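Long-range contacts in periplasmic binding protein/LacI transcriptional regulator (Brachyspira murdochii, PDB 4KQC), which probably binds a carbohydrate as the solute-binding component of an ABC transporter, in the manner of other periplasmic sugar-binding proteins: residues A127-R131 against D241-V246; R157-F161 against Y210-E214; R202-L207 against G237-G242; Q266-D272 against T298-D304. All blocks are in the same frame, centred on the assembly; numbering follows the deposited sequence. Where two conformers were deposited one is given.

In the fold
Interactions 2 and 4 both involve the mixed six-stranded sheet; interaction 1 reaches it only at V246, the start of strand 246-250. Interaction 2 is the buried one: helix 152-171 lies on strand 208-211 through two aromatic rings and an arginine. Interaction 4 is the edge of that sheet, with main-chain bonds between strands 267-270 and 301-303 and a tryptophan over the backbone. Interactions 1 and 3 lie farther out, their centres about 9 Å apart, and share D241 and G242. There charge and backbone polarity dominate: R131 holds 241-246 to helix 113-133, and D238, in the same loop, takes the amides of G203 and K204. D244 and G237 also link these two contacts.

Interaction 1. Residues A127-R131 against D241-V246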
loop_
_atom_site.group_PDB
_atom_site.type_symbol
_atom_site.label_atom_id
_atom_site.label_comp_id
_atom_site.label_asym_id
_atom_site.label_seq_id
_atom_site.Cartn_x
_atom_site.Cartn_y
_atom_site.Cartn_z
ATOM N N ALA A 127 -0.000 21.468 -3.162
ATOM C CA ALA A 127 -1.396 21.903 -3.187
ATOM C C ALA A 127 -1.685 22.845 -2.060
ATOM O O ALA A 127 -2.549 23.713 -2.214
ATOM C CB ALA A 127 -2.333 20.703 -3.103
ATOM N N LEU A 128 -1.051 22.636 -0.895
ATOM C CA LEU A 128 -1.442 23.391 0.310
ATOM C C LEU A 128 -0.498 24.512 0.790
ATOM O O LEU A 128 -0.860 25.258 1.730
ATOM C CB LEU A 128 -1.672 22.441 1.456
ATOM C CG LEU A 128 -2.863 21.562 1.260
ATOM C CD1 LEU A 128 -2.909 20.636 2.434
ATOM C CD2 LEU A 128 -4.176 22.319 1.187
ATOM N N LYS A 129 0.678 24.640 0.182
ATOM C CA LYS A 129 1.697 25.543 0.739
ATOM C C LYS A 129 1.264 27.015 0.849
ATOM O O LYS A 129 1.551 27.661 1.875
ATOM C CB LYS A 129 3.056 25.379 0.054
ATOM C CG LYS A 129 3.081 25.871 -1.348
ATOM C CD LYS A 129 4.357 25.371 -1.983
ATOM C CE LYS A 129 4.570 26.006 -3.335
ATOM N NZ LYS A 129 6.028 25.867 -3.591
ATOM N N THR A 130 0.510 27.529 -0.119
ATOM C CA THR A 130 0.001 28.916 0.021
ATOM C C THR A 130 -1.048 29.030 1.119
ATOM O O THR A 130 -1.048 29.951 1.958
ATOM C CB THR A 130 -0.535 29.350 -1.360
ATOM O OG1 THR A 130 0.577 29.323 -2.278
ATOM C CG2 THR A 130 -1.142 30.778 -1.362
ATOM N N ARG A 131 -1.928 28.016 1.158
ATOM C CA ARG A 131 -2.963 27.923 2.190
ATOM C C ARG A 131 -2.437 27.800 3.619
ATOM O O ARG A 131 -2.947 28.452 4.558
ATOM C CB ARG A 131 -4.035 26.890 1.834
ATOM C CG ARG A 131 -4.919 27.381 0.704
ATOM C CD ARG A 131 -5.633 26.196 0.065
ATOM N NE ARG A 131 -6.675 25.695 0.970
ATOM C CZ ARG A 131 -7.480 24.653 0.743
ATOM N NH1 ARG A 131 -8.405 24.365 1.632
ATOM N NH2 ARG A 131 -7.351 23.887 -0.357
ATOM N N ASP A 241 -9.711 26.372 6.455
ATOM C CA ASP A 241 -9.728 27.744 5.965
ATOM C C ASP A 241 -10.983 28.107 5.143
ATOM O O ASP A 241 -11.016 29.166 4.522
ATOM C CB ASP A 241 -8.484 28.081 5.157
ATOM C CG ASP A 241 -8.301 27.198 3.930
ATOM O OD1 ASP A 241 -9.176 26.338 3.601
ATOM O OD2 ASP A 241 -7.255 27.352 3.257
ATOM N N GLY A 242 -12.015 27.261 5.189
ATOM C CA GLY A 242 -13.194 27.393 4.318
ATOM C C GLY A 242 -13.060 27.121 2.841
ATOM O O GLY A 242 -14.016 27.312 2.063
ATOM N N GLY A 243 -11.873 26.695 2.409
ATOM C CA GLY A 243 -11.702 26.174 1.056
ATOM C C GLY A 243 -12.086 24.709 1.002
ATOM O O GLY A 243 -12.858 24.221 1.863
ATOM N N ASP A 244 -11.582 24.047 -0.028
ATOM C CA ASP A 244 -11.915 22.638 -0.264
ATOM C C ASP A 244 -10.864 21.721 0.352
ATOM O O ASP A 244 -9.702 22.022 0.352
ATOM C CB ASP A 244 -11.958 22.332 -1.723
ATOM C CG ASP A 244 -12.982 23.160 -2.470
ATOM O OD1 ASP A 244 -13.807 23.817 -1.829
ATOM O OD2 ASP A 244 -12.948 23.084 -3.695
ATOM N N LEU A 245 -11.323 20.591 0.882
ATOM C CA LEU A 245 -10.401 19.597 1.390
ATOM C C LEU A 245 -9.562 19.006 0.277
ATOM O O LEU A 245 -10.103 18.746 -0.799
ATOM C CB LEU A 245 -11.159 18.459 2.089
ATOM C CG LEU A 245 -11.765 18.788 3.395
ATOM C CD1 LEU A 245 -12.713 17.716 3.854
ATOM C CD2 LEU A 245 -10.686 18.879 4.470
ATOM N N VAL A 246 -8.278 18.857 0.545
ATOM C CA VAL A 246 -7.330 18.182 -0.349
ATOM C C VAL A 246 -7.077 16.791 0.181
ATOM O O VAL A 246 -6.452 16.630 1.205
ATOM C CB VAL A 246 -5.990 18.934 -0.490
ATOM C CG1 VAL A 246 -5.067 18.196 -1.452
ATOM C CG2 VAL A 246 -6.269 20.367 -0.969
HETATM O O HOH W 1 -5.527 29.337 4.028
#
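D241 opens the contact by holding R131 side-on. Its OD2 takes the NE of R131 at 2.9 Å, in a salt bridge, and its OD1 takes NH1. Each oxygen uses its syn lone pair, and the carboxylate and guanidinium planes are only 12° apart. The arginine chain bends about CG-CD (chi3 72°), which swings the guanidinium into this plane. A water links D241 OD2 to the backbone O of R131. OD1 also accepts the N of G243 at 3.0 Å, from above the carboxylate plane, forming an Asx turn. At G243 a CB would collide with R131 NH1. D244 adds its carbonyl: D244 O receives R131 NH1 at 3.0 Å and R131 NH2 at 3.1 Å, an end-on grip. Its carboxylate turns instead to the N of G237. V246 CG2 lies 3.6 Å from CD2 of L128, which also lies over one face of the guanidinium, toward its rim, and V246 CG1 faces CB of A127. Four bonds thus fix the rotation of the R131 head. The whole is an Asx turn clamped by a helix arginine, at the lead-in to strand 246-250 of the periplasmic binding protein fold.

Interaction 2. Residues R157-F161 against Y210-E214; sequences RAEGF and YLSNE
F161 lays its ring over one face of Y210, near-parallel but slid well apart, so the rings barely overlap. The planes are 15° apart and the centroids 4.6 Å. The nearest atoms are F161 CG and Y210 CD2, at 3.5 Å. CB of Y210 sits over the phenylalanine face as a CH-pi contact, 4.2 Å from its centroid. Both residues have CG anti to the backbone N, and the two side chains slide past each other in opposite directions. The phenol then reaches the helix: Y210 OH donates to R157 O at 2.8 Å, from above the carbonyl plane. R157 answers with an extended chain. Its NH1 gives a fairly straight bond to S212 O at 2.9 Å, in the carbonyl plane, and lies 3.5 Å from CB of N213. A leucine in place of Y210 would probably leave R157 O without this donor and F161 without the ring beside it. The arginine has further partners in D251, N113 and the ring of F250. N213 caps the helix that follows, with OD1 on the N of M216, and its ND2 bonds Q189 OE1. The contact seats helix 152-171 on strand 208-211, while A117 of helix 113-133 touches both aromatic side chains.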
loop_
_atom_site.group_PDB
_atom_site.type_symbol
_atom_site.label_atom_id
_atom_site.label_comp_id
_atom_site.label_asym_id
_atom_site.label_seq_id
_atom_site.Cartn_x
_atom_site.Cartn_y
_atom_site.Cartn_z
ATOM N N ARG A 157 4.036 3.513 5.321
ATOM C CA ARG A 157 3.200 4.407 4.494
ATOM C C ARG A 157 2.884 5.715 5.200
ATOM O O ARG A 157 2.675 6.726 4.546
ATOM C CB ARG A 157 1.929 3.727 4.044
ATOM C CG ARG A 157 2.169 2.600 3.058
ATOM C CD ARG A 157 0.882 2.120 2.445
ATOM N NE ARG A 157 1.067 1.043 1.492
ATOM C CZ ARG A 157 0.072 0.512 0.792
ATOM N NH1 ARG A 157 -1.137 0.977 0.908
ATOM N NH2 ARG A 157 0.303 -0.419 -0.128
ATOM N N ALA A 158 2.885 5.730 6.524
ATOM C CA ALA A 158 2.662 6.976 7.289
ATOM C C ALA A 158 3.950 7.769 7.429
ATOM O O ALA A 158 3.949 8.992 7.183
ATOM C CB ALA A 158 2.159 6.651 8.697
ATOM N N GLU A 159 5.009 7.127 7.895
ATOM C CA GLU A 159 6.332 7.754 8.167
ATOM C C GLU A 159 6.852 8.396 6.895
ATOM O O GLU A 159 7.427 9.477 6.939
ATOM C CB GLU A 159 7.382 6.759 8.695
ATOM C CG GLU A 159 7.397 6.520 10.223
ATOM C CD GLU A 159 8.575 5.658 10.764
ATOM O OE1 GLU A 159 9.395 5.068 9.998
ATOM O OE2 GLU A 159 8.652 5.534 11.996
ATOM N N GLY A 160 6.703 7.702 5.763
ATOM C CA GLY A 160 7.214 8.241 4.472
ATOM C C GLY A 160 6.633 9.618 4.148
ATOM O O GLY A 160 7.340 10.527 3.652
ATOM N N PHE A 161 5.326 9.754 4.337
ATOM C CA PHE A 161 4.597 10.986 4.154
ATOM C C PHE A 161 5.059 12.025 5.200
ATOM O O PHE A 161 5.371 13.155 4.904
ATOM C CB PHE A 161 3.070 10.708 4.249
ATOM C CG PHE A 161 2.238 11.966 4.075
ATOM C CD1 PHE A 161 1.987 12.780 5.152
ATOM C CD2 PHE A 161 1.738 12.338 2.830
ATOM C CE1 PHE A 161 1.302 13.961 5.016
ATOM C CE2 PHE A 161 0.985 13.485 2.704
ATOM C CZ PHE A 161 0.804 14.308 3.755
ATOM N N TYR A 210 -4.552 12.524 4.112
ATOM C CA TYR A 210 -3.802 11.464 3.374
ATOM C C TYR A 210 -4.368 10.087 3.826
ATOM O O TYR A 210 -4.404 9.749 5.021
ATOM C CB TYR A 210 -2.314 11.540 3.690
ATOM C CG TYR A 210 -1.518 10.309 3.323
ATOM C CD1 TYR A 210 -1.654 9.659 2.120
ATOM C CD2 TYR A 210 -0.570 9.807 4.184
ATOM C CE1 TYR A 210 -0.839 8.577 1.763
ATOM C CE2 TYR A 210 0.170 8.707 3.865
ATOM C CZ TYR A 210 0.064 8.099 2.677
ATOM O OH TYR A 210 0.849 7.015 2.436
ATOM N N LEU A 211 -4.863 9.333 2.845
ATOM C CA LEU A 211 -5.430 8.005 2.987
ATOM C C LEU A 211 -4.401 6.937 2.627
ATOM O O LEU A 211 -4.027 6.846 1.474
ATOM C CB LEU A 211 -6.656 7.948 2.053
ATOM C CG LEU A 211 -7.733 9.028 2.195
ATOM C CD1 LEU A 211 -8.658 9.008 0.991
ATOM C CD2 LEU A 211 -8.448 8.834 3.512
ATOM N N SER A 212 -3.830 6.245 3.616
ATOM C CA SER A 212 -2.701 5.328 3.404
ATOM C C SER A 212 -3.012 4.030 2.682
ATOM O O SER A 212 -2.068 3.336 2.314
ATOM C CB SER A 212 -1.910 5.083 4.696
ATOM O OG SER A 212 -2.658 4.338 5.623
ATOM N N ASN A 213 -4.287 3.679 2.493
ATOM C CA ASN A 213 -4.612 2.495 1.735
ATOM C C ASN A 213 -6.044 2.546 1.235
ATOM O O ASN A 213 -6.767 3.502 1.493
ATOM C CB ASN A 213 -4.247 1.165 2.436
ATOM C CG ASN A 213 -5.224 0.763 3.478
ATOM O OD1 ASN A 213 -6.064 1.534 3.851
ATOM N ND2 ASN A 213 -5.065 -0.452 4.015
ATOM N N GLU A 214 -6.423 1.533 0.468
ATOM C CA GLU A 214 -7.772 1.467 -0.060
ATOM C C GLU A 214 -8.883 1.422 1.015
ATOM O O GLU A 214 -9.938 2.033 0.885
ATOM C CB GLU A 214 -7.853 0.215 -0.965
ATOM C CG GLU A 214 -9.165 0.073 -1.629
ATOM C CD GLU A 214 -9.231 -1.265 -2.447
ATOM O OE1 GLU A 214 -8.232 -2.015 -2.571
ATOM O OE2 GLU A 214 -10.337 -1.531 -2.921
#

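Interaction 3. Residues R202-L207 against G237-G242; sequences RGKSVL and GDAQDG
D238 and G203 meet on the more open side of this contact, Q240 and V206 on the tighter one. On the tight side Q240 N donates to V206 O at 2.9 Å, from well above the carbonyl plane. CA of A239 touches the same oxygen at 3.3 Å. The Q240 chain runs out extended, with CG anti to the backbone N (chi1 -164°), along the S205 carbonyl. Its CD is 3.5 Å from S205 O, and its amide goes on to the backbone of K140 and K142. L207 places CD2 against the carboxylate of D241, which is held by R131, 3.6 Å from D241 CG, and also near CB of A239. A type I turn from A239 to G242 folds this end. Toward solvent the contact is wetter, and several bonds are long or weak. D238 OD2 accepts G203 N at 3.2 Å, and OD1 accepts K204 N at 3.2 Å. OD2 also binds the hydroxyl of Y224. One water bridges D238 O and the N of S205. A second is held firmly by D238 OD1 and only weakly by K204 NZ. The lysine chain lies over backbone instead, with CE 3.3 Å from G237 O. The chemistry is thus mostly main-chain amides and carbonyls, with one carboxylate collecting two consecutive amides to join two loops; the nearby lysine probably adds only a diffuse attraction.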
loop_
_atom_site.group_PDB
_atom_site.type_symbol
_atom_site.label_atom_id
_atom_site.label_comp_id
_atom_site.label_asym_id
_atom_site.label_seq_id
_atom_site.Cartn_x
_atom_site.Cartn_y
_atom_site.Cartn_z
ATOM N N ARG A 202 -14.541 16.391 9.965
ATOM C CA ARG A 202 -15.551 17.245 9.323
ATOM C C ARG A 202 -15.594 18.635 9.965
ATOM O O ARG A 202 -15.131 18.857 11.087
ATOM C CB ARG A 202 -16.950 16.609 9.487
ATOM C CG ARG A 202 -17.153 15.334 8.718
ATOM C CD ARG A 202 -18.649 15.031 8.659
ATOM N NE ARG A 202 -19.213 14.804 9.992
ATOM C CZ ARG A 202 -20.226 15.470 10.519
ATOM N NH1 ARG A 202 -20.861 16.400 9.832
ATOM N NH2 ARG A 202 -20.659 15.136 11.724
ATOM N N GLY A 203 -16.189 19.574 9.270
ATOM C CA GLY A 203 -16.512 20.831 9.895
ATOM C C GLY A 203 -15.385 21.790 9.993
ATOM O O GLY A 203 -15.128 22.371 11.055
ATOM N N LYS A 204 -14.696 22.013 8.882
ATOM C CA LYS A 204 -13.582 22.990 8.868
ATOM C C LYS A 204 -12.532 22.691 9.947
ATOM O O LYS A 204 -12.152 23.557 10.753
ATOM C CB LYS A 204 -14.123 24.429 8.958
ATOM C CG LYS A 204 -15.067 24.793 7.816
ATOM C CD LYS A 204 -15.280 26.324 7.742
ATOM C CE LYS A 204 -16.270 26.650 6.655
ATOM N NZ LYS A 204 -17.652 26.290 7.087
ATOM N N SER A 205 -12.087 21.446 9.961
ATOM C CA SER A 205 -11.108 20.965 10.926
ATOM C C SER A 205 -9.695 20.813 10.402
ATOM O O SER A 205 -8.700 21.011 11.169
ATOM C CB SER A 205 -11.538 19.627 11.516
ATOM O OG SER A 205 -12.816 19.727 12.150
ATOM N N VAL A 206 -9.564 20.419 9.139
ATOM C CA VAL A 206 -8.259 20.118 8.523
ATOM C C VAL A 206 -8.208 20.684 7.138
ATOM O O VAL A 206 -9.248 21.031 6.544
ATOM C CB VAL A 206 -7.949 18.608 8.520
ATOM C CG1 VAL A 206 -7.997 17.964 9.926
ATOM C CG2 VAL A 206 -8.874 17.886 7.583
ATOM N N LEU A 207 -7.007 20.833 6.594
ATOM C CA LEU A 207 -6.864 21.266 5.193
ATOM C C LEU A 207 -6.739 20.101 4.253
ATOM O O LEU A 207 -7.128 20.194 3.077
ATOM C CB LEU A 207 -5.608 22.146 4.968
ATOM C CG LEU A 207 -5.497 23.494 5.637
ATOM C CD1 LEU A 207 -4.158 24.169 5.241
ATOM C CD2 LEU A 207 -6.683 24.271 5.123
ATOM N N GLY A 237 -15.759 23.662 0.533
ATOM C CA GLY A 237 -15.953 24.586 1.621
ATOM C C GLY A 237 -15.757 23.995 3.003
ATOM O O GLY A 237 -16.006 24.686 3.989
ATOM N N ASP A 238 -15.293 22.742 3.096
ATOM C CA ASP A 238 -15.213 22.071 4.401
ATOM C C ASP A 238 -13.836 21.988 4.983
ATOM O O ASP A 238 -13.659 21.387 6.032
ATOM C CB ASP A 238 -15.843 20.678 4.413
ATOM C CG ASP A 238 -16.297 20.247 5.822
ATOM O OD1 ASP A 238 -16.748 21.112 6.623
ATOM O OD2 ASP A 238 -16.286 19.042 6.134
ATOM N N ALA A 239 -12.878 22.642 4.358
ATOM C CA ALA A 239 -11.527 22.721 4.912
ATOM C C ALA A 239 -11.442 23.757 5.998
ATOM O O ALA A 239 -12.288 24.634 6.119
ATOM C CB ALA A 239 -10.507 22.979 3.835
ATOM N N GLN A 240 -10.400 23.640 6.804
ATOM C CA GLN A 240 -10.140 24.461 7.935
ATOM C C GLN A 240 -10.158 25.984 7.651
ATOM O O GLN A 240 -10.598 26.774 8.499
ATOM C CB GLN A 240 -8.790 23.973 8.488
ATOM C CG GLN A 240 -8.465 24.388 9.852
ATOM C CD GLN A 240 -7.083 23.969 10.255
ATOM O OE1 GLN A 240 -6.404 23.248 9.532
ATOM N NE2 GLN A 240 -6.614 24.510 11.359
ATOM N N ASP A 241 -9.711 26.372 6.455
ATOM C CA ASP A 241 -9.728 27.744 5.965
ATOM C C ASP A 241 -10.983 28.107 5.143
ATOM O O ASP A 241 -11.016 29.166 4.522
ATOM C CB ASP A 241 -8.484 28.081 5.157
ATOM C CG ASP A 241 -8.301 27.198 3.930
ATOM O OD1 ASP A 241 -9.176 26.338 3.601
ATOM O OD2 ASP A 241 -7.255 27.352 3.257
ATOM N N GLY A 242 -12.015 27.261 5.189
ATOM C CA GLY A 242 -13.194 27.393 4.318
ATOM C C GLY A 242 -13.060 27.121 2.841
ATOM O O GLY A 242 -14.016 27.312 2.063
HETATM O O HOH W 2 -18.197 23.139 6.057
HETATM O O HOH W 3 -12.332 19.628 7.778
#

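Interaction 4. Residues Q266-D272 against T298-D304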
loop_
_atom_site.group_PDB
_atom_site.type_symbol
_atom_site.label_atom_id
_atom_site.label_comp_id
_atom_site.label_asym_id
_atom_site.label_seq_id
_atom_site.Cartn_x
_atom_site.Cartn_y
_atom_site.Cartn_z
ATOM N N GLN A 266 -8.044 14.003 -4.917
ATOM C CA GLN A 266 -7.270 14.715 -5.931
ATOM C C GLN A 266 -6.368 13.779 -6.706
ATOM O O GLN A 266 -6.100 14.009 -7.878
ATOM C CB GLN A 266 -6.468 15.878 -5.332
ATOM C CG GLN A 266 -7.324 16.971 -4.713
ATOM C CD GLN A 266 -8.558 17.287 -5.577
ATOM O OE1 GLN A 266 -9.725 16.973 -5.224
ATOM N NE2 GLN A 266 -8.294 17.838 -6.761
ATOM N N GLY A 267 -5.903 12.708 -6.076
ATOM C CA GLY A 267 -4.964 11.809 -6.741
ATOM C C GLY A 267 -4.509 10.804 -5.707
ATOM O O GLY A 267 -4.733 11.024 -4.486
ATOM N N SER A 268 -3.839 9.789 -6.189
ATOM C CA SER A 268 -3.282 8.734 -5.354
ATOM C C SER A 268 -2.054 8.146 -5.960
ATOM O O SER A 268 -1.712 8.396 -7.136
ATOM C CB SER A 268 -4.329 7.610 -5.161
ATOM O OG SER A 268 -5.438 8.045 -4.372
ATOM N N VAL A 269 -1.320 7.364 -5.185
ATOM C CA VAL A 269 -0.192 6.614 -5.762
ATOM C C VAL A 269 -0.552 5.174 -5.965
ATOM O O VAL A 269 -1.272 4.609 -5.145
ATOM C CB VAL A 269 1.103 6.736 -4.917
ATOM C CG1 VAL A 269 1.621 8.132 -4.990
ATOM C CG2 VAL A 269 0.904 6.338 -3.501
ATOM N N THR A 270 -0.107 4.604 -7.082
ATOM C CA THR A 270 -0.388 3.179 -7.375
ATOM C C THR A 270 0.895 2.409 -7.380
ATOM O O THR A 270 1.957 2.892 -7.760
ATOM C CB THR A 270 -1.113 2.946 -8.725
ATOM O OG1 THR A 270 -1.394 1.560 -8.922
ATOM C CG2 THR A 270 -0.347 3.467 -9.930
ATOM N N GLN A 271 0.798 1.178 -6.951
ATOM C CA GLN A 271 1.889 0.238 -7.111
ATOM C C GLN A 271 1.892 -0.382 -8.509
ATOM O O GLN A 271 1.111 -0.013 -9.342
ATOM C CB GLN A 271 1.797 -0.860 -6.052
ATOM C CG GLN A 271 1.614 -0.428 -4.585
ATOM C CD GLN A 271 1.537 -1.627 -3.666
ATOM O OE1 GLN A 271 2.545 -2.362 -3.523
ATOM N NE2 GLN A 271 0.409 -1.876 -3.077
ATOM N N ASP A 272 2.811 -1.322 -8.762
ATOM C CA ASP A 272 2.921 -2.011 -10.089
ATOM C C ASP A 272 2.779 -3.521 -9.817
ATOM O O ASP A 272 3.793 -4.241 -9.691
ATOM C CB ASP A 272 4.257 -1.695 -10.730
ATOM C CG ASP A 272 4.404 -2.263 -12.148
ATOM O OD1 ASP A 272 3.602 -3.088 -12.652
ATOM O OD2 ASP A 272 5.366 -1.849 -12.882
ATOM N N THR A 298 9.942 -2.150 -6.852
ATOM C CA THR A 298 9.086 -2.069 -8.016
ATOM C C THR A 298 8.425 -0.679 -8.190
ATOM O O THR A 298 7.723 -0.443 -9.183
ATOM C CB THR A 298 8.055 -3.218 -8.013
ATOM O OG1 THR A 298 7.355 -3.219 -6.778
ATOM C CG2 THR A 298 8.762 -4.595 -8.170
ATOM N N GLY A 299 8.593 0.206 -7.221
ATOM C CA GLY A 299 8.183 1.590 -7.381
ATOM C C GLY A 299 6.728 1.923 -7.279
ATOM O O GLY A 299 5.944 1.060 -6.905
ATOM N N ALA A 300 6.380 3.176 -7.517
ATOM C CA ALA A 300 5.030 3.634 -7.416
ATOM C C ALA A 300 4.876 4.857 -8.287
ATOM O O ALA A 300 5.877 5.473 -8.607
ATOM C CB ALA A 300 4.694 3.933 -5.964
ATOM N N LYS A 301 3.643 5.130 -8.731
ATOM C CA LYS A 301 3.388 6.220 -9.662
ATOM C C LYS A 301 2.152 6.990 -9.204
ATOM O O LYS A 301 1.165 6.373 -8.714
ATOM C CB LYS A 301 3.113 5.710 -11.069
ATOM C CG LYS A 301 4.308 5.177 -11.842
ATOM C CD LYS A 301 3.845 4.922 -13.274
ATOM C CE LYS A 301 4.947 4.481 -14.209
ATOM N NZ LYS A 301 6.130 5.345 -14.051
ATOM N N TRP A 302 2.243 8.317 -9.334
ATOM C CA TRP A 302 1.087 9.174 -9.077
ATOM C C TRP A 302 0.095 9.017 -10.210
ATOM O O TRP A 302 0.476 9.037 -11.391
ATOM C CB TRP A 302 1.552 10.639 -9.012
ATOM C CG TRP A 302 0.477 11.634 -8.840
ATOM C CD1 TRP A 302 -0.061 12.440 -9.784
ATOM C CD2 TRP A 302 -0.224 11.917 -7.606
ATOM N NE1 TRP A 302 -1.018 13.254 -9.212
ATOM C CE2 TRP A 302 -1.166 12.932 -7.890
ATOM C CE3 TRP A 302 -0.145 11.414 -6.304
ATOM C CZ2 TRP A 302 -1.984 13.498 -6.901
ATOM C CZ3 TRP A 302 -0.980 11.944 -5.354
ATOM C CH2 TRP A 302 -1.891 12.969 -5.655
ATOM N N TYR A 303 -1.172 8.997 -9.859
ATOM C CA TYR A 303 -2.270 9.026 -10.833
ATOM C C TYR A 303 -3.369 9.976 -10.341
ATOM O O TYR A 303 -3.571 10.173 -9.109
ATOM C CB TYR A 303 -2.746 7.664 -11.200
ATOM C CG TYR A 303 -3.637 6.992 -10.180
ATOM C CD1 TYR A 303 -3.072 6.317 -9.118
ATOM C CD2 TYR A 303 -5.009 6.998 -10.331
ATOM C CE1 TYR A 303 -3.852 5.670 -8.242
ATOM C CE2 TYR A 303 -5.821 6.355 -9.410
ATOM C CZ TYR A 303 -5.221 5.722 -8.370
ATOM O OH TYR A 303 -6.061 5.107 -7.472
ATOM N N ASP A 304 -4.049 10.569 -11.322
ATOM C CA ASP A 304 -5.044 11.579 -11.064
ATOM C C ASP A 304 -5.954 11.636 -12.281
ATOM O O ASP A 304 -5.838 10.805 -13.167
ATOM C CB ASP A 304 -4.387 12.909 -10.650
ATOM C CG ASP A 304 -3.547 13.559 -11.760
ATOM O OD1 ASP A 304 -3.669 13.145 -12.927
ATOM O OD2 ASP A 304 -2.725 14.445 -11.408
HETATM O O HOH W 4 5.216 -1.479 -7.055
HETATM O O HOH W 5 7.806 -1.189 -11.751
#
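Strands 267-270 and 301-303 pair antiparallel at the edge of the mixed sheet. S268 and Y303 form a hydrogen-bonded pair: Y303 N gives to S268 O at 2.8 Å, nearly along the C=O axis, and S268 N returns a bond to Y303 O. T270 and K301 form the next such pair, with T270 N to K301 O at 2.7 Å. Between them V269 and W302 are a non-hydrogen-bonded pair. The W302 indole leaves anti to the backbone N (chi1 176°) and lies along the partner strand. S268 O lies over one face, toward the rim, and W302 CH2 comes 3.4 Å from the C of G267. A CB on G267 would run into the indole, so the bare glycine admits the ring. CG1 of V269 meets the indole edge, 4.0 Å from CE3. NE1 of W302 bonds D304 OD2 at 3.0 Å, from above the carboxylate plane, and K123 makes a cation-pi contact with the ring. A serine in place of W302 would probably uncover the backbone of G267 and S268 and leave D304 OD2 without its indole donor. On the other face CE1 of Y303 touches CB of S268 at 3.7 Å, and Y303 OH bonds D251 O. Beyond the pairing, two waters join D272 to T298 and G299, one through D272 N and one through D272 OD2. D272 also precedes helix 273-288 as its N-cap. The antiparallel strand beside otherwise parallel ones closes the edge of the sheet in one lobe of the two-lobed periplasmic binding protein fold.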